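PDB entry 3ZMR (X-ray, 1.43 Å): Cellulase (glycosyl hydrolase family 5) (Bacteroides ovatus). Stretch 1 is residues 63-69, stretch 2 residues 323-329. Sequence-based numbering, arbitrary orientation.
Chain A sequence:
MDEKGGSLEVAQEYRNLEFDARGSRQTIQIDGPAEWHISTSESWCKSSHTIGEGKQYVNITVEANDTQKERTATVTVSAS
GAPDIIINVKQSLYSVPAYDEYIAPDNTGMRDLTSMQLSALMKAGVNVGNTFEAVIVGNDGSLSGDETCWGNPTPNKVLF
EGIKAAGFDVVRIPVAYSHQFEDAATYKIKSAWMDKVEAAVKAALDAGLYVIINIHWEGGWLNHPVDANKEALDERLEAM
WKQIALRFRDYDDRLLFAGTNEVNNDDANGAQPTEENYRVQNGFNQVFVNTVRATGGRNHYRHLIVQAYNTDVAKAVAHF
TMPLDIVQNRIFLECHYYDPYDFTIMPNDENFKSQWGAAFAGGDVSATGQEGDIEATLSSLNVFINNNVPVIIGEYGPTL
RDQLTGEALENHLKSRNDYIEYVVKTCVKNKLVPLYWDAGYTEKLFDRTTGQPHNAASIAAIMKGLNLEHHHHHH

Stretch 1, residues 63-69: EANDTQK
Stretch 2 (323-329) PLDIVQN

Two loops, neither with regular helix or strand, meet in a small contact that buries 256 Å² summed over both sides. They run in the same sense past each other: the CA of Asp66 lies 5.9 Å from the CA of Leu324, and two residues further along the CA of Gln68 lies 7.6 Å from the CA of Ile326. One apolar side chain fills the near end of this register, and one long amide spans the far end.

Glu63 (phi/psi -72/158) leads in without touching stretch 2. Ala64, also extended at -57/139, turns its CB toward the partner and sets it 4.2 Å from CD2 of Leu324, a small apolar group against a methyl. Leu324 (-71/146, chi1 m, chi2 t), which follows Pro323 (-63/153), leaves its backbone sideways, but the end of its side chain comes nearer, so CD2 touches three consecutive residues and 71 Å² is covered.

Asn65 (-97/98) directs its CA-to-CB bond away from stretch 2 and offers its backbone, with Asn65 O 3.8 Å from CD2 of Leu324. Its t rotamer, with chi2 at 12°, serves the loop itself: Asn65 OD1 accepts from Thr67 N at 3.1 Å and from Thr67 OG1 at 2.7 Å, while Asn65 ND2 donates to Lys69 O at 2.9 Å. A buried amide with both donor and acceptor suits this job of pinning the turn.

Asp66 (-98/15, chi1 p) adds a third contact through its CB, 3.7 Å from Leu324 CD2. The side chain starts sideways and its end leads away, which keeps the carboxylate off the methyl.

Thr67 (-86/-11, chi1 p) stays out of reach of stretch 2 and braces its own loop, Thr67 OG1 accepting from Lys69 N at 3.3 Å.

Gln68 adopts a left-handed backbone, 62/18, and directs CB toward stretch 2. With chi1 m, chi2 t and chi3 at -28°, it carries its amide across the gap and has 81 Å² covered, the largest share here. Gln68 NE2 donates a weak hydrogen bond to Asp325 O at 3.4 Å, angle 153°. Gln68 OE1 sits 3.5 Å from CG of Gln328 (-88/135; m, t, chi3 69°). The acceptor's loop is braced locally: Asp325 (-143/165, chi1 t) takes Ile326 N onto Asp325 OD1 at 2.8 Å. The CA-to-CB bonds of Ile326 (-97/-10; t, p) and Val327 (-127/154; m) point away, leaving backbone to face the amide.

Lys69 (-131/147), modelled only to CB, and Asn329 (61/47) end their stretches without contact.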

# COMPACT_ATOMS: atom_id res chain seq x y z
N GLU A 63 17.76 5.04 15.20
CA GLU A 63 16.44 4.72 14.68
C GLU A 63 15.96 5.84 13.78
O GLU A 63 16.42 6.98 13.87
CB GLU A 63 15.45 4.53 15.84
CG GLU A 63 15.71 3.30 16.68
CD GLU A 63 14.79 3.18 17.89
OE1 GLU A 63 14.05 4.15 18.21
OE2 GLU A 63 14.82 2.11 18.54
N ALA A 64 15.02 5.53 12.90
CA ALA A 64 14.38 6.55 12.08
C ALA A 64 13.75 7.60 12.99
O ALA A 64 13.21 7.27 14.04
CB ALA A 64 13.31 5.92 11.20
N ASN A 65 13.89 8.87 12.60
CA ASN A 65 13.30 9.98 13.36
C ASN A 65 11.94 10.40 12.77
O ASN A 65 11.90 11.14 11.82
CB ASN A 65 14.24 11.18 13.39
CG ASN A 65 13.70 12.33 14.23
OD1 ASN A 65 12.73 12.16 14.97
ND2 ASN A 65 14.32 13.50 14.11
N ASP A 66 10.86 9.90 13.36
CA ASP A 66 9.49 10.25 12.97
C ASP A 66 8.87 11.34 13.87
O ASP A 66 7.65 11.56 13.84
CB ASP A 66 8.61 8.99 12.97
CG ASP A 66 8.52 8.31 14.34
OD1 ASP A 66 9.30 8.65 15.26
OD2 ASP A 66 7.65 7.41 14.47
N THR A 67 9.69 12.05 14.65
CA THR A 67 9.18 13.04 15.62
C THR A 67 8.94 14.45 15.05
O THR A 67 8.36 15.32 15.73
CB THR A 67 10.11 13.21 16.82
OG1 THR A 67 11.28 13.93 16.41
CG2 THR A 67 10.47 11.84 17.43
N GLN A 68 9.43 14.70 13.84
CA GLN A 68 9.32 16.03 13.18
C GLN A 68 10.03 17.16 13.94
O GLN A 68 9.76 18.34 13.70
CB GLN A 68 7.84 16.38 12.87
CG GLN A 68 7.17 15.31 12.00
CD GLN A 68 5.79 15.68 11.50
OE1 GLN A 68 5.06 16.44 12.12
NE2 GLN A 68 5.41 15.10 10.36
N LYS A 69 10.94 16.78 14.84
CA LYS A 69 11.91 17.69 15.46
C LYS A 69 13.31 17.10 15.37
O LYS A 69 13.49 15.90 15.42
CB LYS A 69 11.61 17.91 16.94
N PRO A 323 5.96 4.60 6.49
CA PRO A 323 6.92 5.54 5.97
C PRO A 323 6.99 6.81 6.84
O PRO A 323 6.01 7.20 7.45
CB PRO A 323 6.37 5.90 4.59
CG PRO A 323 5.44 4.78 4.22
CD PRO A 323 4.87 4.34 5.54
N LEU A 324 8.15 7.46 6.81
CA LEU A 324 8.28 8.80 7.33
C LEU A 324 7.54 9.76 6.39
O LEU A 324 7.51 9.56 5.17
CB LEU A 324 9.76 9.24 7.41
CG LEU A 324 10.69 8.41 8.28
CD1 LEU A 324 12.13 8.92 8.10
CD2 LEU A 324 10.26 8.47 9.74
N ASP A 325 6.95 10.78 6.95
CA ASP A 325 6.17 11.74 6.16
C ASP A 325 6.40 13.16 6.73
O ASP A 325 6.90 13.33 7.85
CB ASP A 325 4.68 11.31 6.17
CG ASP A 325 3.82 11.93 5.05
OD1 ASP A 325 4.33 12.76 4.22
OD2 ASP A 325 2.63 11.53 4.96
N ILE A 326 6.01 14.16 5.95
CA ILE A 326 6.18 15.58 6.27
C ILE A 326 4.90 16.19 6.87
O ILE A 326 4.93 17.30 7.40
CB ILE A 326 6.55 16.39 4.99
CG1 ILE A 326 7.03 17.82 5.31
CG2 ILE A 326 5.37 16.42 3.99
CD1 ILE A 326 8.34 17.87 6.06
N VAL A 327 3.79 15.43 6.83
CA VAL A 327 2.50 15.78 7.43
C VAL A 327 2.08 14.61 8.31
O VAL A 327 2.51 13.47 8.08
CB VAL A 327 1.40 16.08 6.42
CG1 VAL A 327 1.61 17.44 5.79
CG2 VAL A 327 1.28 14.95 5.40
N GLN A 328 1.28 14.92 9.32
CA GLN A 328 0.81 13.92 10.27
C GLN A 328 -0.50 13.27 9.76
O GLN A 328 -1.40 13.95 9.26
CB GLN A 328 0.57 14.49 11.68
CG GLN A 328 1.82 15.04 12.37
CD GLN A 328 1.62 15.34 13.85
OE1 GLN A 328 1.46 14.43 14.67
NE2 GLN A 328 1.66 16.62 14.21
N ASN A 329 -0.53 11.94 9.87
CA ASN A 329 -1.79 11.16 9.77
C ASN A 329 -2.47 11.33 8.39
O ASN A 329 -3.70 11.59 8.32
CB ASN A 329 -2.76 11.53 10.92
CG ASN A 329 -2.15 11.32 12.28
OD1 ASN A 329 -2.22 12.21 13.12
ND2 ASN A 329 -1.57 10.19 12.50